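Local coordinates for hypothetical protein (ST2072) (Sulfolobus tokodaii, PDB 1VE0), which is of unknown function but binds zinc and belongs to the UPF0047 (YjbQ) family, at residues I50-S55 / G109-I114. Residues are numbered along the deposited sequence; the frame is centred on the assembly and turned at random.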
# COMPACT_ATOMS: atom_id res chain seq x y z
N ILE A 50 5.63 4.93 -5.63
CA ILE A 50 5.47 6.10 -6.49
C ILE A 50 6.18 7.22 -5.74
O ILE A 50 5.71 7.64 -4.68
CB ILE A 50 4.00 6.54 -6.68
CG1 ILE A 50 3.13 5.38 -7.15
CG2 ILE A 50 3.92 7.70 -7.69
CD1 ILE A 50 3.61 4.73 -8.43
N ASN A 51 7.32 7.68 -6.25
CA ASN A 51 8.03 8.75 -5.57
C ASN A 51 9.01 9.48 -6.48
O ASN A 51 8.96 9.33 -7.70
CB ASN A 51 8.73 8.20 -4.33
CG ASN A 51 8.70 9.19 -3.18
OD1 ASN A 51 9.56 10.07 -3.08
ND2 ASN A 51 7.70 9.07 -2.31
N GLU A 52 9.91 10.28 -5.91
CA GLU A 52 10.84 11.03 -6.75
C GLU A 52 12.06 10.21 -7.12
O GLU A 52 12.70 9.59 -6.27
CB GLU A 52 11.25 12.33 -6.06
CG GLU A 52 12.09 13.25 -6.94
CD GLU A 52 12.50 14.55 -6.25
OE1 GLU A 52 13.32 15.29 -6.84
OE2 GLU A 52 12.01 14.83 -5.14
N ALA A 53 12.39 10.20 -8.41
CA ALA A 53 13.53 9.43 -8.87
C ALA A 53 14.81 10.26 -8.91
O ALA A 53 15.60 10.15 -9.84
CB ALA A 53 13.24 8.85 -10.25
N GLU A 54 15.02 11.11 -7.91
CA GLU A 54 16.24 11.89 -7.88
C GLU A 54 17.39 10.92 -7.61
O GLU A 54 17.23 9.93 -6.88
CB GLU A 54 16.18 12.97 -6.80
CG GLU A 54 17.42 13.86 -6.77
CD GLU A 54 18.47 13.38 -5.78
OE1 GLU A 54 19.68 13.53 -6.07
OE2 GLU A 54 18.08 12.86 -4.71
N SER A 55 18.55 11.18 -8.20
CA SER A 55 19.71 10.31 -8.04
C SER A 55 20.03 9.84 -6.62
O SER A 55 20.16 8.63 -6.38
CB SER A 55 20.95 10.98 -8.62
OG SER A 55 22.08 10.17 -8.38
N GLY A 109 2.19 13.78 -10.13
CA GLY A 109 2.56 15.06 -9.55
C GLY A 109 3.90 15.48 -10.11
O GLY A 109 4.58 14.70 -10.79
N THR A 110 4.28 16.72 -9.84
CA THR A 110 5.55 17.28 -10.32
C THR A 110 6.75 16.34 -10.15
O THR A 110 7.51 16.11 -11.09
CB THR A 110 5.88 18.60 -9.57
OG1 THR A 110 4.79 19.51 -9.74
CG2 THR A 110 7.15 19.24 -10.11
N TRP A 111 6.91 15.78 -8.96
CA TRP A 111 8.04 14.91 -8.67
C TRP A 111 7.75 13.40 -8.65
O TRP A 111 8.62 12.64 -8.25
CB TRP A 111 8.66 15.31 -7.33
CG TRP A 111 8.89 16.79 -7.20
CD1 TRP A 111 8.23 17.65 -6.37
CD2 TRP A 111 9.81 17.59 -7.96
NE1 TRP A 111 8.68 18.94 -6.57
CE2 TRP A 111 9.65 18.93 -7.54
CE3 TRP A 111 10.76 17.30 -8.95
CZ2 TRP A 111 10.40 19.98 -8.08
CZ3 TRP A 111 11.51 18.35 -9.49
CH2 TRP A 111 11.32 19.67 -9.05
N GLN A 112 6.57 12.98 -9.09
CA GLN A 112 6.23 11.55 -9.07
C GLN A 112 6.68 10.72 -10.25
O GLN A 112 6.44 11.06 -11.41
CB GLN A 112 4.73 11.33 -8.91
CG GLN A 112 4.15 11.67 -7.56
CD GLN A 112 2.70 11.27 -7.48
OE1 GLN A 112 1.92 11.54 -8.41
NE2 GLN A 112 2.31 10.62 -6.38
N ARG A 113 7.30 9.60 -9.93
CA ARG A 113 7.75 8.65 -10.93
C ARG A 113 7.36 7.27 -10.38
O ARG A 113 7.20 7.10 -9.17
CB ARG A 113 9.27 8.73 -11.12
CG ARG A 113 9.77 10.12 -11.56
CD ARG A 113 9.28 10.50 -12.95
NE ARG A 113 9.93 9.71 -13.99
CZ ARG A 113 9.73 9.87 -15.30
NH1 ARG A 113 10.36 9.10 -16.17
NH2 ARG A 113 8.89 10.81 -15.73
N ILE A 114 7.17 6.31 -11.26
CA ILE A 114 6.81 4.96 -10.85
C ILE A 114 8.15 4.26 -10.73
O ILE A 114 8.91 4.20 -11.68
CB ILE A 114 5.92 4.31 -11.91
CG1 ILE A 114 4.66 5.18 -12.10
CG2 ILE A 114 5.54 2.88 -11.47
CD1 ILE A 114 3.74 4.72 -13.21
O HOH W 1 4.16 9.72 -4.60
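Ile-50 splits its branches between two partners across an antiparallel strand pair. Its CD1 lies 3.8 Å from CG1 of Ile-114, while CG2, anti to the backbone N, rests 3.6 Å from NE2 of Gln-112. A water bridges that NE2, from which it accepts, and Ile-50 O; Gln-112 OE1 takes Gly-109 N at 2.8 Å, tying off the type I turn. An alanine in place of Gln-112 would probably leave the Gly-109 N-H without its mate, deprive the water of its donor and open a gap beside Ile-50 CG2. Asn-51 N reaches Arg-113 O at 3.0 Å, and Arg-113 N returns to Asn-51 O at 2.8 Å. Asn-51 OD1 accepts from ND1 of His-87 of the second subunit, a zinc ligand it is placed to position. Past this pair the chains leave strand geometry yet stay in touch, Glu-52 CA lying 3.1 Å from Trp-111 O. Glu-52, a known zinc ligand but here about 4 Å (nearest atoms) from the ion, runs alongside Trp-111, carboxylate and ring planes 25° apart. Ala-53 CB meets CG of Arg-113, whose bent chain carries NE to a salt bridge with Asp-20. Outer strand 46-51, beside central strand 113-118, here runs out toward helix 55-68, Ile-50 and Ile-114 packing on Val-99 of strand 96-102.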